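Local coordinates for protein bacteriorhodopsin (Nanosalina sp., PDB 6EYU) that probably pumps protons inward across the membrane using light absorbed by its bound retinal, as a xenorhodopsin of the bacteriorhodopsin-like family, at residues L83-L88 and Y142-P147; L88-F93 and D102-L107; P15-Y20 and L57-F62. All coordinates share one frame; numbering follows the deposited sequence.

Contact 1: L83-L88 and Y142-P147; sequences LILLAL and YLLAKP. With MUN ([(2~{S})-2,3-bis(oxidanyl)propyl] (~{E})-undec-2-enoate), chain V; MUN ([(2~{S})-2,3-bis(oxidanyl)propyl] (~{E})-undec-2-enoate), chain O; MUN ([(2~{S})-2,3-bis(oxidanyl)propyl] (~{E})-undec-2-enoate), chain M; MUN ([(2~{S})-2,3-bis(oxidanyl)propyl] (~{E})-undec-2-enoate), chain B.
L88 and L144 meet through their methyl groups. L88 CD2 lies 4.0 Å from L144 CD2 and about as far from L144 CD1, so one methyl rests against the fork of the other leucine. The two side chains cross at about a right angle. L85 adds a looser touch, with its CD2 4.4 Å from L144 CD1. L144 holds CG beside its own backbone N and anti to the carbonyl carbon (chi1 -66°), and this sends both methyls toward helix 72-93. The interface is small and wholly apolar, with no hydrogen bond across it. Side chains of helix 101-124 and helix 157-183 pack beside it: L107 touches L85 and L144, and L166 touches L88.

Helix 128-145 ends here. K146 N is bonded to Y142 O at 3.0 Å, and K146 is the first residue whose backbone angles are no longer helical. It is the N-cap of the next helix, which starts at P147.

Lipid-like esters line the outer sides. One acyl chain passes L143, whose CD1 is 3.6 Å from CAN of MUN chain V. CAF of the same ester lies at the edge of the Y142 ring, in its plane. MUN chain B lies against A145, MUN chain O against L83 and MUN chain M against L86.

I84 touches the retinal, and its side chain also meets K213 of helix 198-230. The leucine contact joins helix 72-93 to helix 128-145 inside the seven-helix bundle of microbial rhodopsins.

Contact 2: L88-F93 and D102-L107; sequences LGLTAF and DLLGAL. With MUN ([(2~{S})-2,3-bis(oxidanyl)propyl] (~{E})-undec-2-enoate), chain N.
A helical hairpin, made of helix 72-93 and helix 101-124, brings L104 against G89, L90 and F93. The two helices follow each other in the chain and run nearly antiparallel, at 160°. Their axes over these segments come within 10.6 Å. The backbones are nearest where G89 CA lies 6.3 Å from L104 CA.

L104 does nearly all the touching on its helix. Its CD2 reaches the backbone of G89, 3.9 Å from G89 CA. G89 has no side chain, and L104 CD2 packs directly on its backbone. The other branch, CD1, meets L90 CD2 at 4.0 Å, with the two leucines at about a right angle. The fork carbon CG lies 3.8 Å from F93 CE2. F93 keeps its ring beside its own backbone N (chi1 -75°), which swings CE2 and CZ to L104. One face of this ring also lies against the G89 carbonyl carbon, toward the rim. L86, one turn before L90, closes the ring of neighbours round L104.

No hydrogen bond crosses the contact, and its touching residues are buried. Polar groups lie to the sides. D102 forms a salt bridge from OD2 to R100 NH1 and packs on K43 of the second subunit. T91 OG1 is bonded to A87 O and D220 OD1.

An ester chain runs along helix 101-124 on the side away from helix 72-93, where G105 O lies 3.7 Å from CAN of MUN chain N. The second subunit is near, and its I46 packs on A106. D102 CB approaches the glycerol end of the same ester.

L104 sits as a knob in the hole formed by L86, G89, L90 and F93, in an antiparallel helix pair of the rhodopsin bundle.

Contact 3: P15-Y20 and L57-F62; sequences PFILAY and LMYTNF. With LFA (eicosane), chain E; LFA (eicosane), chain F.
The Y59 ring has an atom of another ring over each face. Y20 CE2 stands 4.0 Å above the centre of one face of Y59. On the opposite face F62 CE2 stands 3.9 Å above the centre. The Y20 and Y59 rings are inclined to each other by 35°, with centroids 4.8 Å apart. At the edge of Y59, near its plane, comes I17 CG1. Y59 CD2 in turn lies in the plane of the F62 ring, at its edge. On the outer side, one face of the F16 ring bears eicosane of chain E, whose C13 lies over the ring centre.

I17 supplies the aliphatic part. Its CD1 is 3.8 Å from F62 CB, and its CG2 is equally close to Y59 O. Y20 has CG anti to the backbone N (chi1 -180°), which carries its ring to Y59.

Helix 14-38 and helix 42-63 are the first two long helices of the seven-helix rhodopsin bundle. Their segments here run nearly antiparallel, at 159°, with axes 9.8 Å apart.

Both tyrosine hydroxyls have partners nearby: Y59 OH is bonded to L205 O, and Y20 OH to S55 OG. The Y20 side chain also touches K213.

Helix 42-63 is kinked at its end. F62 N is bonded to Y59 O at 3.0 Å, three residues back. N61 ND2 is bonded to M58 O, also at 3.0 Å. On the far side of the helix, T60 OG1 is hydrogen-bonded to Q124 NE2 of the third subunit. A second eicosane, chain F, runs past L18 and P15.

Overall arrangement
Contacts 1 and 2 form one cluster. Their centres are 5 Å apart, and they share L88 and helix 72-93. They also touch directly, with P147 CB 3.8 Å from L103 CD1. Along the chain, contact 2 is nested inside the loop closed by contact 1. Contact 3 lies on the opposite side of the chain's centre. Its centre is 27 Å from that of contact 1 and 29 Å from that of contact 2, and it touches neither. The retinal relates to both regions: it touches I84 of contact 1, and Y20 of contact 3 has its side chain about 5 Å from it.

Contact 1: L83-L88 and Y142-P147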
loop_
_atom_site.group_PDB
_atom_site.type_symbol
_atom_site.label_atom_id
_atom_site.label_comp_id
_atom_site.label_asym_id
_atom_site.label_seq_id
_atom_site.Cartn_x
_atom_site.Cartn_y
_atom_site.Cartn_z
ATOM N N LEU A 83 -1.290 11.038 4.721
ATOM C CA LEU A 83 -2.273 11.853 4.018
ATOM C C LEU A 83 -2.273 13.277 4.560
ATOM O O LEU A 83 -2.218 14.242 3.798
ATOM C CB LEU A 83 -3.667 11.242 4.158
ATOM C CG LEU A 83 -3.882 9.932 3.399
ATOM C CD1 LEU A 83 -5.283 9.392 3.647
ATOM C CD2 LEU A 83 -3.635 10.130 1.912
ATOM N N ILE A 84 -2.272 13.399 5.882
ATOM C CA ILE A 84 -2.055 14.684 6.534
ATOM C C ILE A 84 -0.886 15.425 5.892
ATOM O O ILE A 84 -0.976 16.622 5.617
ATOM C CB ILE A 84 -1.772 14.507 8.038
ATOM C CG1 ILE A 84 -3.084 14.327 8.803
ATOM C CG2 ILE A 84 -1.004 15.703 8.577
ATOM C CD1 ILE A 84 -2.939 13.537 10.085
ATOM N N LEU A 85 0.160 14.681 5.545
ATOM C CA LEU A 85 1.375 15.279 5.003
ATOM C C LEU A 85 1.234 15.546 3.508
ATOM O O LEU A 85 1.716 16.560 3.004
ATOM C CB LEU A 85 2.576 14.368 5.258
ATOM C CG LEU A 85 3.073 14.324 6.704
ATOM C CD1 LEU A 85 4.384 13.557 6.793
ATOM C CD2 LEU A 85 3.233 15.730 7.261
ATOM N N LEU A 86 0.573 14.634 2.803
ATOM C CA LEU A 86 0.173 14.884 1.423
ATOM C C LEU A 86 -0.505 16.244 1.309
ATOM O O LEU A 86 -0.187 17.037 0.423
ATOM C CB LEU A 86 -0.778 13.790 0.932
ATOM C CG LEU A 86 -1.134 13.869 -0.553
ATOM C CD1 LEU A 86 0.127 13.859 -1.404
ATOM C CD2 LEU A 86 -2.060 12.730 -0.951
ATOM N N ALA A 87 -1.434 16.509 2.221
ATOM C CA ALA A 87 -2.153 17.776 2.241
ATOM C C ALA A 87 -1.184 18.939 2.429
ATOM O O ALA A 87 -1.245 19.933 1.706
ATOM C CB ALA A 87 -3.191 17.771 3.354
ATOM N N LEU A 88 -0.360 18.849 3.467
ATOM C CA LEU A 88 0.688 19.835 3.706
ATOM C C LEU A 88 1.512 20.053 2.441
ATOM O O LEU A 88 1.663 21.182 1.973
ATOM C CB LEU A 88 1.599 19.366 4.843
ATOM C CG LEU A 88 2.255 20.450 5.701
ATOM C CD1 LEU A 88 1.453 21.742 5.671
ATOM C CD2 LEU A 88 2.423 19.954 7.128
ATOM N N TYR A 142 12.366 18.291 9.306
ATOM C CA TYR A 142 13.379 18.923 8.474
ATOM C C TYR A 142 12.814 19.249 7.096
ATOM O O TYR A 142 12.844 20.399 6.659
ATOM C CB TYR A 142 14.597 18.010 8.329
ATOM C CG TYR A 142 15.513 18.404 7.195
ATOM C CD1 TYR A 142 16.283 19.556 7.278
ATOM C CD2 TYR A 142 15.423 17.770 5.963
ATOM C CE1 TYR A 142 17.044 19.986 6.208
ATOM C CE2 TYR A 142 16.175 18.195 4.884
ATOM C CZ TYR A 142 16.993 19.296 5.015
ATOM O OH TYR A 142 17.756 19.714 3.950
ATOM N N LEU A 143 12.324 18.225 6.405
ATOM C CA LEU A 143 11.700 18.412 5.099
ATOM C C LEU A 143 10.724 19.582 5.142
ATOM O O LEU A 143 10.835 20.524 4.357
ATOM C CB LEU A 143 10.960 17.141 4.678
ATOM C CG LEU A 143 11.571 16.330 3.534
ATOM C CD1 LEU A 143 13.079 16.519 3.464
ATOM C CD2 LEU A 143 11.220 14.859 3.696
ATOM N N LEU A 144 9.707 19.463 5.989
ATOM C CA LEU A 144 8.707 20.512 6.139
ATOM C C LEU A 144 9.376 21.869 6.309
ATOM O O LEU A 144 8.901 22.874 5.780
ATOM C CB LEU A 144 7.815 20.224 7.348
ATOM C CG LEU A 144 6.927 18.984 7.242
ATOM C CD1 LEU A 144 6.024 18.881 8.460
ATOM C CD2 LEU A 144 6.108 19.019 5.961
ATOM N N ALA A 145 10.364 21.921 7.196
ATOM C CA ALA A 145 10.886 23.193 7.679
ATOM C C ALA A 145 11.670 23.911 6.585
ATOM O O ALA A 145 11.739 25.140 6.567
ATOM C CB ALA A 145 11.763 22.972 8.901
ATOM N N LYS A 146 12.262 23.144 5.676
ATOM C CA LYS A 146 13.181 23.707 4.691
ATOM C C LYS A 146 12.630 23.576 3.274
ATOM O O LYS A 146 12.002 24.506 2.763
ATOM C CB LYS A 146 14.550 23.031 4.787
ATOM C CG LYS A 146 15.409 23.206 3.546
ATOM C CD LYS A 146 16.369 24.375 3.694
ATOM C CE LYS A 146 17.817 23.918 3.609
ATOM N N PRO A 147 12.970 22.474 2.589
ATOM C CA PRO A 147 12.709 22.367 1.155
ATOM C C PRO A 147 11.250 22.634 0.798
ATOM O O PRO A 147 10.973 23.348 -0.165
ATOM C CB PRO A 147 13.092 20.919 0.821
ATOM C CG PRO A 147 13.170 20.204 2.128
ATOM C CD PRO A 147 13.544 21.238 3.144
HETATM C CAQ MUN V . 14.021 11.215 5.301
HETATM C CAP MUN V . 14.070 12.675 4.850
HETATM C CAO MUN V . 15.338 12.912 4.026
HETATM C CAN MUN V . 14.958 13.522 2.674
HETATM C CAM MUN V . 16.114 14.377 2.143
HETATM C CAK MUN V . 15.814 14.781 0.697
HETATM C CAH MUN V . 16.796 15.862 0.226
HETATM C CAF MUN V . 16.807 17.038 1.211
HETATM C CAC MUN V . 16.347 18.413 0.640
HETATM C CAA MUN V . 16.685 18.679 -0.852
HETATM O OAD MUN V . 16.727 17.745 -1.653
HETATM O OAB MUN V . 16.566 19.987 -1.219
HETATM C CAE MUN V . 16.667 20.136 -2.638
HETATM C CAG MUN V . 16.625 21.624 -2.999
HETATM O OAJ MUN V . 17.216 22.386 -1.943
HETATM C CAI MUN V . 17.402 21.863 -4.295
HETATM O OAL MUN V . 17.762 23.244 -4.389
HETATM C CAR MUN O . -5.901 4.298 1.667
HETATM C CAQ MUN O . -7.302 4.907 1.744
HETATM C CAP MUN O . -7.357 6.146 0.851
HETATM C CAO MUN O . -6.033 6.900 0.958
HETATM C CAN MUN O . -5.774 7.643 -0.352
HETATM C CAM MUN O . -7.111 7.945 -1.028
HETATM C CAK MUN O . -7.150 9.424 -1.405
HETATM C CAH MUN O . -5.817 9.799 -2.050
HETATM C CAF MUN O . -6.062 10.762 -3.212
HETATM C CAC MUN O . -5.118 11.965 -3.255
HETATM C CAA MUN O . -5.383 12.967 -4.378
HETATM O OAD MUN O . -6.473 13.011 -4.948
HETATM O OAB MUN O . -4.339 13.790 -4.668
HETATM C CAE MUN O . -3.802 13.432 -5.942
HETATM C CAG MUN O . -3.901 14.630 -6.887
HETATM O OAJ MUN O . -2.908 15.598 -6.537
HETATM C CAI MUN O . -3.674 14.162 -8.325
HETATM O OAL MUN O . -3.461 15.298 -9.167
HETATM C CAN MUN M . 0.476 5.231 2.315
HETATM C CAM MUN M . -0.708 6.149 2.003
HETATM C CAK MUN M . -0.618 6.626 0.551
HETATM C CAH MUN M . -1.994 6.490 -0.106
HETATM C CAF MUN M . -1.999 7.141 -1.495
HETATM C CAC MUN M . -1.412 8.553 -1.605
HETATM C CAA MUN M . -1.083 9.012 -3.031
HETATM O OAD MUN M . -1.413 8.331 -4.004
HETATM O OAB MUN M . -0.581 10.274 -3.128
HETATM C CAE MUN M . 0.340 10.338 -4.223
HETATM C CAG MUN M . -0.131 11.388 -5.232
HETATM O OAJ MUN M . -1.248 12.101 -4.695
HETATM C CAI MUN M . 1.010 12.368 -5.518
HETATM O OAL MUN M . 0.708 13.122 -6.695
HETATM C CAP MUN B . 16.180 19.220 15.764
HETATM C CAO MUN B . 16.013 19.858 14.384
HETATM C CAN MUN B . 15.462 18.819 13.406
HETATM C CAM MUN B . 14.707 19.531 12.281
HETATM C CAK MUN B . 15.666 20.460 11.537
HETATM C CAH MUN B . 15.087 21.877 11.485
HETATM C CAF MUN B . 15.637 22.594 10.244
HETATM C CAC MUN B . 15.091 24.002 9.968
HETATM C CAA MUN B . 15.943 24.863 9.028
HETATM O OAD MUN B . 16.897 24.375 8.422
HETATM O OAB MUN B . 15.441 26.102 8.770
HETATM C CAE MUN B . 16.372 26.837 7.967
HETATM C CAG MUN B . 15.628 27.549 6.834
HETATM O OAJ MUN B . 15.166 28.822 7.295
HETATM C CAI MUN B . 16.573 27.748 5.647
HETATM O OAL MUN B . 16.040 28.750 4.776
#

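Contact 2: L88-F93 and D102-L107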
loop_
_atom_site.group_PDB
_atom_site.type_symbol
_atom_site.label_atom_id
_atom_site.label_comp_id
_atom_site.label_asym_id
_atom_site.label_seq_id
_atom_site.Cartn_x
_atom_site.Cartn_y
_atom_site.Cartn_z
ATOM N N LEU A 88 -0.360 18.849 3.467
ATOM C CA LEU A 88 0.688 19.835 3.706
ATOM C C LEU A 88 1.512 20.053 2.441
ATOM O O LEU A 88 1.663 21.182 1.973
ATOM C CB LEU A 88 1.599 19.366 4.843
ATOM C CG LEU A 88 2.255 20.450 5.701
ATOM C CD1 LEU A 88 1.453 21.742 5.671
ATOM C CD2 LEU A 88 2.423 19.954 7.128
ATOM N N GLY A 89 2.022 18.961 1.880
ATOM C CA GLY A 89 2.851 19.030 0.682
ATOM C C GLY A 89 2.140 19.723 -0.462
ATOM O O GLY A 89 2.710 20.590 -1.126
ATOM N N LEU A 90 0.886 19.348 -0.687
ATOM C CA LEU A 90 0.119 19.868 -1.811
ATOM C C LEU A 90 -0.232 21.333 -1.593
ATOM O O LEU A 90 -0.182 22.141 -2.521
ATOM C CB LEU A 90 -1.157 19.049 -2.002
ATOM C CG LEU A 90 -0.902 17.648 -2.553
ATOM C CD1 LEU A 90 -2.204 16.951 -2.912
ATOM C CD2 LEU A 90 0.021 17.733 -3.758
ATOM N N THR A 91 -0.532 21.681 -0.346
ATOM C CA THR A 91 -0.674 23.076 0.045
ATOM C C THR A 91 0.532 23.886 -0.417
ATOM O O THR A 91 0.385 24.919 -1.070
ATOM C CB THR A 91 -0.809 23.214 1.572
ATOM O OG1 THR A 91 -1.859 22.361 2.043
ATOM C CG2 THR A 91 -1.114 24.652 1.952
ATOM N N ALA A 92 1.721 23.436 -0.031
ATOM C CA ALA A 92 2.955 24.100 -0.429
ATOM C C ALA A 92 3.060 24.172 -1.949
ATOM O O ALA A 92 3.490 25.183 -2.504
ATOM C CB ALA A 92 4.157 23.368 0.149
ATOM N N PHE A 93 2.695 23.081 -2.615
ATOM C CA PHE A 93 2.812 22.996 -4.066
ATOM C C PHE A 93 1.808 23.924 -4.739
ATOM O O PHE A 93 1.949 24.259 -5.915
ATOM C CB PHE A 93 2.586 21.558 -4.534
ATOM C CG PHE A 93 3.752 20.650 -4.271
ATOM C CD1 PHE A 93 4.865 21.113 -3.591
ATOM C CD2 PHE A 93 3.745 19.342 -4.725
ATOM C CE1 PHE A 93 5.947 20.287 -3.358
ATOM C CE2 PHE A 93 4.825 18.509 -4.496
ATOM C CZ PHE A 93 5.928 18.983 -3.814
ATOM N N ASP A 102 9.309 13.955 -5.499
ATOM C CA ASP A 102 10.229 13.050 -4.821
ATOM C C ASP A 102 10.342 13.401 -3.342
ATOM O O ASP A 102 10.387 12.515 -2.487
ATOM C CB ASP A 102 11.612 13.096 -5.477
ATOM C CG ASP A 102 12.095 14.511 -5.726
ATOM O OD1 ASP A 102 11.246 15.423 -5.805
ATOM O OD2 ASP A 102 13.308 14.691 -5.958
ATOM N N LEU A 103 10.268 14.692 -3.038
ATOM C CA LEU A 103 10.160 15.149 -1.656
ATOM C C LEU A 103 8.819 14.743 -1.056
ATOM O O LEU A 103 8.741 14.364 0.112
ATOM C CB LEU A 103 10.326 16.668 -1.585
ATOM C CG LEU A 103 11.659 17.200 -2.114
ATOM C CD1 LEU A 103 11.753 18.706 -1.920
ATOM C CD2 LEU A 103 12.822 16.495 -1.434
ATOM N N LEU A 104 7.770 14.794 -1.871
ATOM C CA LEU A 104 6.457 14.308 -1.461
ATOM C C LEU A 104 6.519 12.819 -1.140
ATOM O O LEU A 104 5.965 12.366 -0.138
ATOM C CB LEU A 104 5.430 14.556 -2.568
ATOM C CG LEU A 104 4.311 15.551 -2.248
ATOM C CD1 LEU A 104 3.043 15.177 -3.001
ATOM C CD2 LEU A 104 4.047 15.617 -0.752
ATOM N N GLY A 105 7.189 12.061 -2.002
ATOM C CA GLY A 105 7.423 10.643 -1.757
ATOM C C GLY A 105 8.256 10.408 -0.512
ATOM O O GLY A 105 7.939 9.540 0.302
ATOM N N ALA A 106 9.335 11.171 -0.374
ATOM C CA ALA A 106 10.189 11.081 0.805
ATOM C C ALA A 106 9.407 11.437 2.064
ATOM O O ALA A 106 9.493 10.744 3.077
ATOM C CB ALA A 106 11.392 11.999 0.653
ATOM N N LEU A 107 8.640 12.522 1.992
ATOM C CA LEU A 107 7.808 12.947 3.111
ATOM C C LEU A 107 6.855 11.832 3.529
ATOM O O LEU A 107 6.775 11.482 4.706
ATOM C CB LEU A 107 7.012 14.199 2.734
ATOM C CG LEU A 107 6.298 14.910 3.886
ATOM C CD1 LEU A 107 7.243 15.121 5.060
ATOM C CD2 LEU A 107 5.718 16.236 3.418
HETATM C CAR MUN N . 8.495 2.740 3.248
HETATM C CAQ MUN N . 8.084 3.060 1.811
HETATM C CAP MUN N . 8.767 4.356 1.380
HETATM C CAO MUN N . 8.541 4.586 -0.111
HETATM C CAN MUN N . 8.908 6.031 -0.439
HETATM C CAM MUN N . 9.724 6.065 -1.727
HETATM C CAK MUN N . 9.133 7.125 -2.652
HETATM C CAH MUN N . 10.261 7.976 -3.232
HETATM C CAF MUN N . 10.209 7.894 -4.756
HETATM C CAC MUN N . 10.254 9.241 -5.485
HETATM C CAA MUN N . 9.483 9.307 -6.808
HETATM O OAD MUN N . 9.072 8.280 -7.346
HETATM O OAB MUN N . 9.542 10.512 -7.442
HETATM C CAE MUN N . 9.071 10.342 -8.781
HETATM C CAG MUN N . 9.104 11.683 -9.516
HETATM O OAJ MUN N . 10.026 12.562 -8.864
HETATM C CAI MUN N . 9.549 11.456 -10.962
HETATM O OAL MUN N . 9.873 12.712 -11.564
#

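Contact 3: P15-Y20 and L57-F62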
loop_
_atom_site.group_PDB
_atom_site.type_symbol
_atom_site.label_atom_id
_atom_site.label_comp_id
_atom_site.label_asym_id
_atom_site.label_seq_id
_atom_site.Cartn_x
_atom_site.Cartn_y
_atom_site.Cartn_z
ATOM N N PRO A 15 -16.051 7.186 25.840
ATOM C CA PRO A 15 -16.784 8.358 25.373
ATOM C C PRO A 15 -15.971 9.198 24.393
ATOM O O PRO A 15 -16.492 9.626 23.364
ATOM C CB PRO A 15 -17.060 9.153 26.659
ATOM C CG PRO A 15 -16.538 8.333 27.799
ATOM C CD PRO A 15 -16.242 6.960 27.279
ATOM N N PHE A 16 -14.705 9.433 24.721
ATOM C CA PHE A 16 -13.813 10.180 23.843
ATOM C C PHE A 16 -13.652 9.461 22.509
ATOM O O PHE A 16 -13.758 10.073 21.446
ATOM C CB PHE A 16 -12.445 10.358 24.504
ATOM C CG PHE A 16 -12.474 11.230 25.726
ATOM C CD1 PHE A 16 -12.739 10.688 26.973
ATOM C CD2 PHE A 16 -12.306 12.600 25.620
ATOM C CE1 PHE A 16 -12.768 11.487 28.100
ATOM C CE2 PHE A 16 -12.338 13.406 26.742
ATOM C CZ PHE A 16 -12.568 12.849 27.984
ATOM N N ILE A 17 -13.444 8.151 22.571
ATOM C CA ILE A 17 -13.320 7.338 21.368
ATOM C C ILE A 17 -14.596 7.403 20.535
ATOM O O ILE A 17 -14.541 7.546 19.313
ATOM C CB ILE A 17 -13.018 5.869 21.715
ATOM C CG1 ILE A 17 -11.559 5.722 22.154
ATOM C CG2 ILE A 17 -13.302 4.972 20.519
ATOM C CD1 ILE A 17 -11.303 4.515 23.030
ATOM N N LEU A 18 -15.741 7.433 21.211
ATOM C CA LEU A 18 -17.018 7.625 20.534
ATOM C C LEU A 18 -17.107 9.024 19.934
ATOM O O LEU A 18 -17.403 9.180 18.749
ATOM C CB LEU A 18 -18.180 7.403 21.504
ATOM C CG LEU A 18 -19.363 6.632 20.914
ATOM C CD1 LEU A 18 -19.077 5.139 20.916
ATOM C CD2 LEU A 18 -20.645 6.938 21.674
ATOM N N ALA A 19 -16.924 10.035 20.774
ATOM C CA ALA A 19 -17.017 11.421 20.332
ATOM C C ALA A 19 -16.064 11.675 19.170
ATOM O O ALA A 19 -16.349 12.485 18.287
ATOM C CB ALA A 19 -16.707 12.364 21.485
ATOM N N TYR A 20 -14.936 10.971 19.168
ATOM C CA TYR A 20 -13.943 11.122 18.112
ATOM C C TYR A 20 -14.462 10.545 16.799
ATOM O O TYR A 20 -14.353 11.177 15.748
ATOM C CB TYR A 20 -12.635 10.433 18.503
ATOM C CG TYR A 20 -11.548 10.549 17.457
ATOM C CD1 TYR A 20 -10.772 11.697 17.357
ATOM C CD2 TYR A 20 -11.264 9.491 16.603
ATOM C CE1 TYR A 20 -9.756 11.794 16.425
ATOM C CE2 TYR A 20 -10.237 9.572 15.681
ATOM C CZ TYR A 20 -9.491 10.727 15.593
ATOM O OH TYR A 20 -8.478 10.818 14.665
ATOM N N LEU A 57 -12.631 4.772 11.377
ATOM C CA LEU A 57 -12.830 3.339 11.209
ATOM C C LEU A 57 -11.904 2.552 12.128
ATOM O O LEU A 57 -12.354 1.706 12.901
ATOM C CB LEU A 57 -12.590 2.936 9.753
ATOM C CG LEU A 57 -13.795 3.145 8.834
ATOM C CD1 LEU A 57 -13.462 2.753 7.403
ATOM C CD2 LEU A 57 -14.992 2.359 9.347
ATOM N N MET A 58 -10.616 2.877 12.087
ATOM C CA MET A 58 -9.613 2.100 12.804
ATOM C C MET A 58 -9.887 2.128 14.304
ATOM O O MET A 58 -9.581 1.170 15.015
ATOM C CB MET A 58 -8.211 2.643 12.518
ATOM C CG MET A 58 -7.707 2.349 11.113
ATOM S SD MET A 58 -8.282 0.762 10.479
ATOM C CE MET A 58 -7.518 -0.367 11.641
ATOM N N TYR A 59 -10.558 3.180 14.763
ATOM C CA TYR A 59 -10.770 3.382 16.194
ATOM C C TYR A 59 -11.966 2.580 16.700
ATOM O O TYR A 59 -12.140 2.410 17.906
ATOM C CB TYR A 59 -10.972 4.867 16.502
ATOM C CG TYR A 59 -9.710 5.577 16.941
ATOM C CD1 TYR A 59 -8.611 5.661 16.097
ATOM C CD2 TYR A 59 -9.631 6.193 18.183
ATOM C CE1 TYR A 59 -7.478 6.362 16.466
ATOM C CE2 TYR A 59 -8.505 6.901 18.559
ATOM C CZ TYR A 59 -7.433 6.985 17.696
ATOM O OH TYR A 59 -6.297 7.658 18.080
ATOM N N THR A 60 -12.773 2.067 15.776
ATOM C CA THR A 60 -13.865 1.169 16.137
ATOM C C THR A 60 -13.320 -0.128 16.725
ATOM O O THR A 60 -14.070 -0.934 17.276
ATOM C CB THR A 60 -14.747 0.831 14.922
ATOM O OG1 THR A 60 -13.943 0.255 13.885
ATOM C CG2 THR A 60 -15.438 2.079 14.394
ATOM N N ASN A 61 -12.006 -0.310 16.637
ATOM C CA ASN A 61 -11.368 -1.516 17.149
ATOM C C ASN A 61 -11.066 -1.390 18.640
ATOM O O ASN A 61 -10.681 -2.365 19.285
ATOM C CB ASN A 61 -10.076 -1.805 16.381
ATOM C CG ASN A 61 -10.334 -2.375 15.000
ATOM O OD1 ASN A 61 -10.848 -3.484 14.861
ATOM N ND2 ASN A 61 -9.934 -1.636 13.971
ATOM N N PHE A 62 -11.322 -0.211 19.199
ATOM C CA PHE A 62 -11.309 -0.041 20.647
ATOM C C PHE A 62 -12.701 -0.245 21.238
ATOM O O PHE A 62 -12.839 -0.599 22.409
ATOM C CB PHE A 62 -10.782 1.348 21.020
ATOM C CG PHE A 62 -9.379 1.610 20.551
ATOM C CD1 PHE A 62 -8.337 0.787 20.945
ATOM C CD2 PHE A 62 -9.098 2.703 19.749
ATOM C CE1 PHE A 62 -7.046 1.023 20.509
ATOM C CE2 PHE A 62 -7.809 2.945 19.310
ATOM C CZ PHE A 62 -6.782 2.103 19.690
HETATM C C5 LFA E . -15.623 19.003 19.178
HETATM C C6 LFA E . -16.561 18.280 20.142
HETATM C C7 LFA E . -15.750 17.368 21.061
HETATM C C8 LFA E . -16.689 16.713 22.073
HETATM C C9 LFA E . -15.912 15.763 22.984
HETATM C C10 LFA E . -16.812 15.352 24.150
HETATM C C11 LFA E . -16.263 14.104 24.843
HETATM C C12 LFA E . -16.311 14.308 26.357
HETATM C C13 LFA E . -16.609 12.989 27.070
HETATM C C14 LFA E . -15.889 12.972 28.420
HETATM C C15 LFA E . -16.545 11.964 29.364
HETATM C C16 LFA E . -15.477 11.354 30.273
HETATM C C17 LFA E . -16.134 10.574 31.413
HETATM C C18 LFA E . -15.173 9.492 31.906
HETATM C C19 LFA E . -15.456 9.166 33.372
HETATM C C20 LFA E . -16.873 8.616 33.516
HETATM C C7 LFA F . -19.961 17.327 17.246
HETATM C C8 LFA F . -21.088 16.582 17.958
HETATM C C9 LFA F . -20.635 15.161 18.286
HETATM C C10 LFA F . -20.732 14.924 19.792
HETATM C C11 LFA F . -20.820 13.425 20.066
HETATM C C12 LFA F . -20.737 13.165 21.570
HETATM C C13 LFA F . -20.767 11.659 21.824
HETATM C C14 LFA F . -20.689 11.373 23.322
HETATM C C15 LFA F . -20.791 9.865 23.546
HETATM C C16 LFA F . -21.173 9.570 24.995
HETATM C C17 LFA F . -20.546 8.242 25.419
HETATM C C18 LFA F . -21.634 7.273 25.874
HETATM C C19 LFA F . -20.984 6.075 26.564
HETATM C C20 LFA F . -19.965 5.439 25.622
#